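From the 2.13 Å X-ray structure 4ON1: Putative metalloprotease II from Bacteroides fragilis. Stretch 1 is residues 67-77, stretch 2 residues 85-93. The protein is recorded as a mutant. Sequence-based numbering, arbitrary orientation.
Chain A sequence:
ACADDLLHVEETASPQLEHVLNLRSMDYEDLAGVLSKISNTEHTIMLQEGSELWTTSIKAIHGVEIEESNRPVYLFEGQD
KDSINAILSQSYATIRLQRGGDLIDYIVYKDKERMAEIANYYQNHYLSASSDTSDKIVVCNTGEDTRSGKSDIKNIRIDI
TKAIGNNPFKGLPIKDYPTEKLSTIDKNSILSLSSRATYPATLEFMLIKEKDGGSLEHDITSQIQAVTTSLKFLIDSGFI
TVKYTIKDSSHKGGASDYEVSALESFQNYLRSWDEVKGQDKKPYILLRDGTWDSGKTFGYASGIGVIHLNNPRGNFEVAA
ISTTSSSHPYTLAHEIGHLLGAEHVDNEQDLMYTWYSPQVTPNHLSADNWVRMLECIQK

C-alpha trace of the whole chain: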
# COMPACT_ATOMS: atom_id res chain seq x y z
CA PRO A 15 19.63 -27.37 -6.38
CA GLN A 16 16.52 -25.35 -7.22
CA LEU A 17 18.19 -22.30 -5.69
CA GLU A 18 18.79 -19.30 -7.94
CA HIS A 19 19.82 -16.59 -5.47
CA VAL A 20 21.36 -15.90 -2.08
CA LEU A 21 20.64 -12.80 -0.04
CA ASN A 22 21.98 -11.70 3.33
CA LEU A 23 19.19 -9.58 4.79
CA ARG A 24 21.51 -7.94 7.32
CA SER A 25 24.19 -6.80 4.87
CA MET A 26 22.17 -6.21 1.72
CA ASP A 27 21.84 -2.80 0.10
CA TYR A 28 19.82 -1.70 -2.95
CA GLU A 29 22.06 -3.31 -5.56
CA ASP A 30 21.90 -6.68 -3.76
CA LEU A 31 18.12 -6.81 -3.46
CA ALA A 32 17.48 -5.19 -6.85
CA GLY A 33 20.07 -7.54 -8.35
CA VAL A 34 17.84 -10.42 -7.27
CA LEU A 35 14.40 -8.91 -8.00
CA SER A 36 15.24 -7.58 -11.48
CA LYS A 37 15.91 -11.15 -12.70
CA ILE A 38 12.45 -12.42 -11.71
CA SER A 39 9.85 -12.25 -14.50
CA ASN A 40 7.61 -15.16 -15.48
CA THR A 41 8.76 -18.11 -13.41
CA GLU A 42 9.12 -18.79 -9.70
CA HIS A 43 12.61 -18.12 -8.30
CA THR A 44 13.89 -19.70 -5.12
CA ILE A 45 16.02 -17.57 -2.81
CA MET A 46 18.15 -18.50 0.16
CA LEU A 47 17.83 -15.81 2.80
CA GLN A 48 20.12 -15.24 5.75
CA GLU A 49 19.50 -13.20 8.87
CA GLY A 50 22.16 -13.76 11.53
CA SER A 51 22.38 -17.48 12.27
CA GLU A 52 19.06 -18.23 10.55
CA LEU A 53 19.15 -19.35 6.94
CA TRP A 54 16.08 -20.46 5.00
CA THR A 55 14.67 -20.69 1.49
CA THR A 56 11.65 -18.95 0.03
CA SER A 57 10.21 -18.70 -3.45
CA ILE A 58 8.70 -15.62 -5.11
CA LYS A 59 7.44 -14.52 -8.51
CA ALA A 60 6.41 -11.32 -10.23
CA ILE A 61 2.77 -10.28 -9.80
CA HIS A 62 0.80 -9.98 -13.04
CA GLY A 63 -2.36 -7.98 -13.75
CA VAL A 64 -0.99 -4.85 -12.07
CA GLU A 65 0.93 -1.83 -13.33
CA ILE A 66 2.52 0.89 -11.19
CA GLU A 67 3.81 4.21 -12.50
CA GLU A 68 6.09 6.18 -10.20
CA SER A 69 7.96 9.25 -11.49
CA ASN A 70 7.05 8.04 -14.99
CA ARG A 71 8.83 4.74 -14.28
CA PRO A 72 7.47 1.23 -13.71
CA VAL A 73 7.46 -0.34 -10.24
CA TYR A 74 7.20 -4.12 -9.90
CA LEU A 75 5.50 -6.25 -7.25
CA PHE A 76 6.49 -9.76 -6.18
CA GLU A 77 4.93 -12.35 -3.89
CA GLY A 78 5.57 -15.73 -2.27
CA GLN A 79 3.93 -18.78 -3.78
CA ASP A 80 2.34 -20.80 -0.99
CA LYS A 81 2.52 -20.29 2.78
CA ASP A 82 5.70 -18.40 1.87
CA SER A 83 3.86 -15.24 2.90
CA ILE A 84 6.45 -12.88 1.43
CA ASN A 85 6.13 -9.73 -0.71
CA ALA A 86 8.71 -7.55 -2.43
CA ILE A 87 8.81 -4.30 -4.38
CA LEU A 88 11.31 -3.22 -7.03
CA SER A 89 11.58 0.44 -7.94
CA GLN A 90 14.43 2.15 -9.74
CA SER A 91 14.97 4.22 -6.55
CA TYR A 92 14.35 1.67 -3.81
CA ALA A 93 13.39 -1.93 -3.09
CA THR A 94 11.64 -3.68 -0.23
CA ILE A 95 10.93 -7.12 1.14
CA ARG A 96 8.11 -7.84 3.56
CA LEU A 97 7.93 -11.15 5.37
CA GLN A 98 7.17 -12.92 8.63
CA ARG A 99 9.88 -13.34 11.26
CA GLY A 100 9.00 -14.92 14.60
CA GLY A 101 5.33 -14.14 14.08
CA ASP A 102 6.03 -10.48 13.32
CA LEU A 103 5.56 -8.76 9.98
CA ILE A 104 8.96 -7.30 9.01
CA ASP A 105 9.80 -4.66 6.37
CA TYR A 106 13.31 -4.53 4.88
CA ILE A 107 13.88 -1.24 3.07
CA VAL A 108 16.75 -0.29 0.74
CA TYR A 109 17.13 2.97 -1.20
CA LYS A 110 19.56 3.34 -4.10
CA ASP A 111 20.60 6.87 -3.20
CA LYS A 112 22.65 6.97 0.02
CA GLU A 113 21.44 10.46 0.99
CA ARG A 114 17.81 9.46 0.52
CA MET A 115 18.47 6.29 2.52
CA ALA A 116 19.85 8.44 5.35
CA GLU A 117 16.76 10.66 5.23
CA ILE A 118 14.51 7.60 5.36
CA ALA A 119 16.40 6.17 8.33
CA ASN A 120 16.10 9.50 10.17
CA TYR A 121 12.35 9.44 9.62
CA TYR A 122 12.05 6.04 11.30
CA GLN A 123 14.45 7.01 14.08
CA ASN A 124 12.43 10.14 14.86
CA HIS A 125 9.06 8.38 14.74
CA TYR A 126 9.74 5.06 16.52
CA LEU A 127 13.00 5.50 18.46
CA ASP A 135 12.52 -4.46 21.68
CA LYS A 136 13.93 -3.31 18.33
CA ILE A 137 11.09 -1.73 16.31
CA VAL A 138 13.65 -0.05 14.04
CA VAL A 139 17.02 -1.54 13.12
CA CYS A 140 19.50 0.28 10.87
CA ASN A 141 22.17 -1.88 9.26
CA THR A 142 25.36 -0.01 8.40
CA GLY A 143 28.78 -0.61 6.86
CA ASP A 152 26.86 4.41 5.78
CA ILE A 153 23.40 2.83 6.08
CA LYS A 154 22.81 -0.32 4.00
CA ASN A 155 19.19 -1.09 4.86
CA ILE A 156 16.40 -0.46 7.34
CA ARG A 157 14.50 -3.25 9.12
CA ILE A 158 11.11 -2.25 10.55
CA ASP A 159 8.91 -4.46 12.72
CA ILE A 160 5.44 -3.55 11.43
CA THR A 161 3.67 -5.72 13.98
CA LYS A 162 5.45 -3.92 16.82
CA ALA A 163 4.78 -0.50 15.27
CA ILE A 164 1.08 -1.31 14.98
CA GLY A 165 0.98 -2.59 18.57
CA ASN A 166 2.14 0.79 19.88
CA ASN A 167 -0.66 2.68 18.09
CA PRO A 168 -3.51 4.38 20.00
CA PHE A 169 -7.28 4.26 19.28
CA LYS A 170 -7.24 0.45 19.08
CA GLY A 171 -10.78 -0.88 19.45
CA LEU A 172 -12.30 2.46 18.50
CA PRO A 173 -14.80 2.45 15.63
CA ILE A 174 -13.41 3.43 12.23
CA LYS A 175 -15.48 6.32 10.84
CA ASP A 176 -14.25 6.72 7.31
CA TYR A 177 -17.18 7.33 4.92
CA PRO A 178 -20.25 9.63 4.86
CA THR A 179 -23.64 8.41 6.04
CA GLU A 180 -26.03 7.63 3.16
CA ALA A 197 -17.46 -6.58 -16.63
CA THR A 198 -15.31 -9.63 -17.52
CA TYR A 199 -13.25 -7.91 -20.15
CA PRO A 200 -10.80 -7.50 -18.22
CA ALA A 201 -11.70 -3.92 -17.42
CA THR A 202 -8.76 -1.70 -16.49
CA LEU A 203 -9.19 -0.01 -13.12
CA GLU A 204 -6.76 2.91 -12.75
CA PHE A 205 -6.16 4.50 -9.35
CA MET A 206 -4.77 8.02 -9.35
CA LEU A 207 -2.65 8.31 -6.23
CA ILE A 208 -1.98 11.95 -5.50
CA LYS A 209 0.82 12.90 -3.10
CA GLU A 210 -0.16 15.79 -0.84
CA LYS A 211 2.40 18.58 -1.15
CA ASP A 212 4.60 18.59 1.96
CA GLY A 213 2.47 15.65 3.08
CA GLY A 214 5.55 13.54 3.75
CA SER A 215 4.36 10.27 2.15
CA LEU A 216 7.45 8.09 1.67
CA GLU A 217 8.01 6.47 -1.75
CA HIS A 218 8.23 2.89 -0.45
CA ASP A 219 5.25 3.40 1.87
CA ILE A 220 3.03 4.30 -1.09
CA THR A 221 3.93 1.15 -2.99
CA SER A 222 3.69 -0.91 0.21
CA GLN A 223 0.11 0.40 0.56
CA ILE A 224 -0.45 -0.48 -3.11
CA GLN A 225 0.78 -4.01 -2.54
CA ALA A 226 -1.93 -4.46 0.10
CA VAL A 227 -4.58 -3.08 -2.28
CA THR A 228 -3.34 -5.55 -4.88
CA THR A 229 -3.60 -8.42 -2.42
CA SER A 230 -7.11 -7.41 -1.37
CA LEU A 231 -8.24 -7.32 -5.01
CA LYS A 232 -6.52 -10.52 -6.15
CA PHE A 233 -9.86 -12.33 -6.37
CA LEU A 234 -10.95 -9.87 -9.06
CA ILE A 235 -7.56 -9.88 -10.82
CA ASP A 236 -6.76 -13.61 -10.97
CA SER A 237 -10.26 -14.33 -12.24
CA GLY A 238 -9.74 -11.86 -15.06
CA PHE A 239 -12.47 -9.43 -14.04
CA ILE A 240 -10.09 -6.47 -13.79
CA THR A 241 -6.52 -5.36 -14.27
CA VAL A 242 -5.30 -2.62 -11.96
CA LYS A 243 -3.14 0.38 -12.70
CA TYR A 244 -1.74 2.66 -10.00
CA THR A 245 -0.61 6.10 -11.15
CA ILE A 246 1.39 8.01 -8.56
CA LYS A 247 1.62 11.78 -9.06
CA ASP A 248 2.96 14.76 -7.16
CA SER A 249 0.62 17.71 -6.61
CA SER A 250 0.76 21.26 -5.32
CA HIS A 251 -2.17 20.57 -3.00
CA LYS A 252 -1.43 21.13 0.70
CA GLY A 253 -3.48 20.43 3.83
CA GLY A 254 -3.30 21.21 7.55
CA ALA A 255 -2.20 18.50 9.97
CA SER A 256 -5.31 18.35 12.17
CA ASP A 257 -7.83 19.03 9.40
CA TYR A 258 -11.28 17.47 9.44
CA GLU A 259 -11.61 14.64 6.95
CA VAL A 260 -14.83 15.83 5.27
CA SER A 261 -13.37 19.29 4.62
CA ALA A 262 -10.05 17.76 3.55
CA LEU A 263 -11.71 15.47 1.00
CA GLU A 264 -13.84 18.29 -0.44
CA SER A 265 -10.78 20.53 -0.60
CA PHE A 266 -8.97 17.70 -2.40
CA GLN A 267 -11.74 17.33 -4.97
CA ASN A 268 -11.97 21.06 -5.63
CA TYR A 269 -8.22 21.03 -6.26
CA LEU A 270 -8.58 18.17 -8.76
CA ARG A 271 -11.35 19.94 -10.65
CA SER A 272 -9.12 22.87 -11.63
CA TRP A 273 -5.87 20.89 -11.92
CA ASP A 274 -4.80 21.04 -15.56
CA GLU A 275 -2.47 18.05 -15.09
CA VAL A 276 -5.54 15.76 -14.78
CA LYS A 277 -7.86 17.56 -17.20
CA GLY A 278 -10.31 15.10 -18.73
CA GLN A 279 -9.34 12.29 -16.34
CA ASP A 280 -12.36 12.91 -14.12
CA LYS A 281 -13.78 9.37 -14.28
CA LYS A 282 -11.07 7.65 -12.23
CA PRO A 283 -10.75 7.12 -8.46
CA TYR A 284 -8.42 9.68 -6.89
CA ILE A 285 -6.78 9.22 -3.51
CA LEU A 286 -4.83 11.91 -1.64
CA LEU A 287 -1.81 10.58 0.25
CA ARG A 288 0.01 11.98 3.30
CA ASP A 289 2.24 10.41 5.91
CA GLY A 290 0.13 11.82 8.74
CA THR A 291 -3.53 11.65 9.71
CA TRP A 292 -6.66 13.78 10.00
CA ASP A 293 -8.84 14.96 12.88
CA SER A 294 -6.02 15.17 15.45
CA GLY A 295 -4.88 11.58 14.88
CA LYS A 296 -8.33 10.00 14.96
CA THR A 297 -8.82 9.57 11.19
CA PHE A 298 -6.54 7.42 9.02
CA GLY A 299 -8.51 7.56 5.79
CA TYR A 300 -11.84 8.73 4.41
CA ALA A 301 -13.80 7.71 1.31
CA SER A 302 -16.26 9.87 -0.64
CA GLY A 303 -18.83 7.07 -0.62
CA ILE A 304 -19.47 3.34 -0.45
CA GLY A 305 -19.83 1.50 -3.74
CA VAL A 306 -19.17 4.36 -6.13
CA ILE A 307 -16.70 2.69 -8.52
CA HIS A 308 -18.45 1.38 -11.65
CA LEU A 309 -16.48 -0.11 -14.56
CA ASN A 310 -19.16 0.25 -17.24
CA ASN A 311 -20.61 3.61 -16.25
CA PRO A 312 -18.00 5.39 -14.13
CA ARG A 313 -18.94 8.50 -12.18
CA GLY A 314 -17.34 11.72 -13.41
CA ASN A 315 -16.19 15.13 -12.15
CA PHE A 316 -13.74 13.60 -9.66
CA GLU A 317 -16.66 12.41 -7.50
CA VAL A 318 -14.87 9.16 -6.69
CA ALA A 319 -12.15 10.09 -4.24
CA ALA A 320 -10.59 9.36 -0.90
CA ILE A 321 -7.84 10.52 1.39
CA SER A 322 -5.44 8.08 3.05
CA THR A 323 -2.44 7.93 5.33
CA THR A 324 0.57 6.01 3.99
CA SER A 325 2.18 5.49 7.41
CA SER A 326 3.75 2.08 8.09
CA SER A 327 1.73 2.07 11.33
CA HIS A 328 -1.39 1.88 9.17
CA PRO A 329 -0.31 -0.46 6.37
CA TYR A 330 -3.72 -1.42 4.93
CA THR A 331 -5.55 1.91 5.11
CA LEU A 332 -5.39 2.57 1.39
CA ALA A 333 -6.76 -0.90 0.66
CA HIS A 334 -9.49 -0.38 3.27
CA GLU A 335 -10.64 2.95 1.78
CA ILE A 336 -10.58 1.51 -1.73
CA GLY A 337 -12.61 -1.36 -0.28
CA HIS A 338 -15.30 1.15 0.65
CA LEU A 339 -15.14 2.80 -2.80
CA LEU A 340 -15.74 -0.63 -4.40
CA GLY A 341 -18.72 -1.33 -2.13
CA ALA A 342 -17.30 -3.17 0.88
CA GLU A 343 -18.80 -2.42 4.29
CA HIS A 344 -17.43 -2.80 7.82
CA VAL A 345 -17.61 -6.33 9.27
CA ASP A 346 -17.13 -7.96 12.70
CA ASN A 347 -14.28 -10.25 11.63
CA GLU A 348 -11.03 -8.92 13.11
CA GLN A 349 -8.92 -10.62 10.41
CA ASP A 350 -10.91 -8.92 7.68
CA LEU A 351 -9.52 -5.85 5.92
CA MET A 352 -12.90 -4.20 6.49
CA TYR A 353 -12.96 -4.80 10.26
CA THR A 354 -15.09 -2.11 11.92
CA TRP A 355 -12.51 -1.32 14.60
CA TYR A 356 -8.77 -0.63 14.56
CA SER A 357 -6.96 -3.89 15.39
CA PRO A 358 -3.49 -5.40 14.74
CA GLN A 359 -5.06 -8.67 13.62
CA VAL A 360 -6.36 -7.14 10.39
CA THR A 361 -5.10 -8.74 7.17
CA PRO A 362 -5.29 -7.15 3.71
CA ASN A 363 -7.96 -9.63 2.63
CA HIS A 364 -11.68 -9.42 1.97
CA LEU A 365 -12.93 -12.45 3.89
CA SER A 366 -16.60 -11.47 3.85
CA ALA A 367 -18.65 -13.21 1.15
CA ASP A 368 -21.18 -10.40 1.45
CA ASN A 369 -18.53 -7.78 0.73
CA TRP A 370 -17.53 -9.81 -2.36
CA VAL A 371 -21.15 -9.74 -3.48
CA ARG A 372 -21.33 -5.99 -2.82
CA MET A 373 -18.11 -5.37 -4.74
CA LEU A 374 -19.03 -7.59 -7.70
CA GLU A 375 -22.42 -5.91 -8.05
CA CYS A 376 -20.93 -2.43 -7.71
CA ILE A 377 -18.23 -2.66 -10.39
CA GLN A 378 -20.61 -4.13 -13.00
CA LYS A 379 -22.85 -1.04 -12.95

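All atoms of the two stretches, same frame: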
# COMPACT_ATOMS: atom_id res chain seq x y z
N GLU A 67 3.00 3.14 -11.92
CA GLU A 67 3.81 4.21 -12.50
C GLU A 67 4.20 5.18 -11.41
O GLU A 67 3.35 5.75 -10.73
CB GLU A 67 3.05 4.92 -13.61
CG GLU A 67 3.74 6.17 -14.13
CD GLU A 67 2.80 7.08 -14.90
OE1 GLU A 67 1.77 6.57 -15.42
OE2 GLU A 67 3.07 8.29 -14.97
N GLU A 68 5.51 5.33 -11.23
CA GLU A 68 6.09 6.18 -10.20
C GLU A 68 7.20 7.03 -10.83
O GLU A 68 8.16 6.49 -11.38
CB GLU A 68 6.64 5.31 -9.06
CG GLU A 68 7.41 6.03 -7.97
CD GLU A 68 8.18 5.04 -7.10
OE1 GLU A 68 7.57 4.45 -6.17
OE2 GLU A 68 9.39 4.83 -7.36
N SER A 69 7.04 8.35 -10.80
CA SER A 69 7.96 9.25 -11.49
C SER A 69 8.16 8.85 -12.95
O SER A 69 9.29 8.80 -13.44
CB SER A 69 9.32 9.28 -10.79
OG SER A 69 9.19 9.73 -9.45
N ASN A 70 7.05 8.53 -13.61
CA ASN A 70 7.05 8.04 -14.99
C ASN A 70 7.93 6.81 -15.19
O ASN A 70 8.47 6.62 -16.28
CB ASN A 70 7.50 9.14 -15.94
CG ASN A 70 6.68 10.40 -15.79
OD1 ASN A 70 5.50 10.44 -16.12
ND2 ASN A 70 7.32 11.45 -15.27
N ARG A 71 8.06 5.98 -14.16
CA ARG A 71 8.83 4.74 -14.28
C ARG A 71 8.04 3.59 -13.68
O ARG A 71 7.30 3.78 -12.72
CB ARG A 71 10.18 4.86 -13.57
CG ARG A 71 11.14 5.90 -14.14
CD ARG A 71 11.66 5.53 -15.51
NE ARG A 71 12.64 6.51 -15.99
CZ ARG A 71 12.36 7.54 -16.77
NH1 ARG A 71 11.11 7.76 -17.15
NH2 ARG A 71 13.33 8.37 -17.15
N PRO A 72 8.20 2.38 -14.24
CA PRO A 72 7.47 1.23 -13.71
C PRO A 72 8.01 0.78 -12.34
O PRO A 72 9.21 0.89 -12.07
CB PRO A 72 7.70 0.14 -14.77
CG PRO A 72 8.99 0.53 -15.44
CD PRO A 72 9.07 2.04 -15.38
N VAL A 73 7.10 0.31 -11.49
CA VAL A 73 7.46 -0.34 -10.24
C VAL A 73 6.87 -1.74 -10.26
O VAL A 73 5.75 -1.94 -10.73
CB VAL A 73 6.95 0.44 -9.00
CG1 VAL A 73 7.27 -0.32 -7.71
CG2 VAL A 73 7.53 1.85 -8.96
N TYR A 74 7.62 -2.73 -9.79
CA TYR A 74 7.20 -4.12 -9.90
C TYR A 74 6.91 -4.73 -8.53
O TYR A 74 7.56 -4.41 -7.53
CB TYR A 74 8.25 -4.93 -10.66
CG TYR A 74 8.54 -4.41 -12.05
CD1 TYR A 74 7.62 -4.58 -13.09
CD2 TYR A 74 9.72 -3.72 -12.32
CE1 TYR A 74 7.88 -4.09 -14.36
CE2 TYR A 74 9.98 -3.22 -13.60
CZ TYR A 74 9.06 -3.41 -14.61
OH TYR A 74 9.33 -2.93 -15.86
N LEU A 75 5.88 -5.57 -8.48
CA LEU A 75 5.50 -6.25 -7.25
C LEU A 75 5.84 -7.73 -7.36
O LEU A 75 5.82 -8.30 -8.45
CB LEU A 75 4.01 -6.07 -6.96
CG LEU A 75 3.49 -4.64 -6.80
CD1 LEU A 75 2.01 -4.63 -6.43
CD2 LEU A 75 4.29 -3.91 -5.73
N PHE A 76 6.15 -8.35 -6.22
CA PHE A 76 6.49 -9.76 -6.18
C PHE A 76 5.81 -10.37 -4.97
O PHE A 76 5.55 -9.66 -4.00
CB PHE A 76 8.00 -9.98 -6.10
CG PHE A 76 8.78 -9.25 -7.15
CD1 PHE A 76 9.21 -9.92 -8.30
CD2 PHE A 76 9.11 -7.91 -7.00
CE1 PHE A 76 9.94 -9.27 -9.27
CE2 PHE A 76 9.84 -7.24 -7.97
CZ PHE A 76 10.26 -7.92 -9.11
N GLU A 77 5.51 -11.66 -5.03
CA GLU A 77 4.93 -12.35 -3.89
C GLU A 77 5.35 -13.82 -3.80
O GLU A 77 5.69 -14.45 -4.80
CB GLU A 77 3.40 -12.26 -3.93
CG GLU A 77 2.76 -13.06 -5.06
CD GLU A 77 1.25 -12.87 -5.13
OE1 GLU A 77 0.67 -12.29 -4.18
OE2 GLU A 77 0.64 -13.30 -6.13
N ASN A 85 6.34 -10.68 0.38
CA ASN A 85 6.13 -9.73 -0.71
C ASN A 85 7.40 -8.94 -0.92
O ASN A 85 8.20 -8.78 0.00
CB ASN A 85 4.98 -8.76 -0.40
CG ASN A 85 3.61 -9.42 -0.47
OD1 ASN A 85 2.93 -9.57 0.55
ND2 ASN A 85 3.21 -9.83 -1.66
N ALA A 86 7.58 -8.42 -2.14
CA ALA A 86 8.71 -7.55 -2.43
C ALA A 86 8.30 -6.50 -3.44
O ALA A 86 7.31 -6.68 -4.17
CB ALA A 86 9.91 -8.35 -2.95
N ILE A 87 9.04 -5.41 -3.46
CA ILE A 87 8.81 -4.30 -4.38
C ILE A 87 10.12 -3.90 -5.03
O ILE A 87 11.12 -3.75 -4.34
CB ILE A 87 8.21 -3.10 -3.64
CG1 ILE A 87 6.91 -3.52 -2.94
CG2 ILE A 87 7.95 -1.95 -4.59
CD1 ILE A 87 6.33 -2.46 -2.03
N LEU A 88 10.13 -3.73 -6.36
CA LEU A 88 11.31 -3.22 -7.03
C LEU A 88 11.01 -1.92 -7.75
O LEU A 88 10.24 -1.88 -8.70
CB LEU A 88 11.88 -4.22 -8.05
CG LEU A 88 13.04 -3.64 -8.87
CD1 LEU A 88 14.20 -3.19 -7.98
CD2 LEU A 88 13.53 -4.63 -9.91
N SER A 89 11.62 -0.84 -7.26
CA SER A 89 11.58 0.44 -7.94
C SER A 89 12.98 0.78 -8.40
O SER A 89 13.95 0.18 -7.93
CB SER A 89 11.05 1.53 -7.00
OG SER A 89 11.40 2.82 -7.46
N GLN A 90 13.11 1.73 -9.31
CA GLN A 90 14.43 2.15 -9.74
C GLN A 90 15.16 2.93 -8.64
O GLN A 90 16.38 3.07 -8.68
CB GLN A 90 14.34 2.99 -11.02
CG GLN A 90 13.93 2.16 -12.23
CD GLN A 90 13.82 2.97 -13.50
OE1 GLN A 90 14.29 4.11 -13.57
NE2 GLN A 90 13.23 2.37 -14.53
N SER A 91 14.42 3.39 -7.63
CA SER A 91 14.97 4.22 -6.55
C SER A 91 15.08 3.49 -5.21
O SER A 91 15.76 3.96 -4.29
CB SER A 91 14.12 5.47 -6.36
OG SER A 91 14.02 6.19 -7.57
N TYR A 92 14.37 2.38 -5.07
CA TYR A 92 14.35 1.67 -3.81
C TYR A 92 13.83 0.25 -4.04
O TYR A 92 13.27 -0.04 -5.09
CB TYR A 92 13.48 2.40 -2.78
CG TYR A 92 12.04 2.47 -3.23
CD1 TYR A 92 11.16 1.43 -2.96
CD2 TYR A 92 11.57 3.56 -3.96
CE1 TYR A 92 9.86 1.47 -3.38
CE2 TYR A 92 10.27 3.61 -4.39
CZ TYR A 92 9.42 2.56 -4.10
OH TYR A 92 8.12 2.59 -4.52
N ALA A 93 13.99 -0.60 -3.04
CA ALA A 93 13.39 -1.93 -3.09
C ALA A 93 13.04 -2.34 -1.68
O ALA A 93 13.62 -1.83 -0.71
CB ALA A 93 14.34 -2.95 -3.73
O HOH W 1 10.85 6.81 -6.47
O HOH W 2 15.16 5.38 -15.91
O HOH W 3 10.94 2.77 -10.86
O HOH W 4 11.37 -0.89 -11.14

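Segments 71-77 and 85-88 run antiparallel, their N-to-C directions 161° apart, and the contact buries 648 Å² summed over both sides. Before the ladder begins, a tight turn has reciprocal backbone bonds between Glu68 and Arg71 (each N to the other's O, 2.8 Å). The Glu68 carboxylate, its CA-to-CB bond directed toward stretch 2, accepts two hydrogen bonds, from Tyr92 OH to OE1 (2.5 Å) and from Ser89 OG to OE2 (2.8 Å), so both oxygens are engaged. Arg71 meets Gln90 through water 2, which accepts from Arg71 NE and donates to Gln90 OE1, both at 2.8 Å. Pro72 O accepts from waters 3 (2.8 Å) and 4 (2.9 Å); water 3 accepts from Gln90 N and water 4 donates to Leu88 O, each at 2.9 Å. Val73 CG1 packs on Ile87 CG2 at 3.6 Å.

Tyr74 and Leu88 form a reciprocal pair: Tyr74 N to Leu88 O, 3.0 Å and 172°; Leu88 N to Tyr74 O, 2.9 Å and 167°. Leu75, on the opposite face, brings CD2 within 3.8 Å of Ile87 CG1. Phe76 repeats the pairing (Phe76 N to Ala86 O 2.9 Å, 143°; Ala86 N to Phe76 O 3.0 Å), while its ring edge meets Leu88, CE2 to CB 3.6 Å. Glu77 CB lies 3.3 Å from Asn85 ND2, which donates a weak bond to Phe76 O, also 3.3 Å.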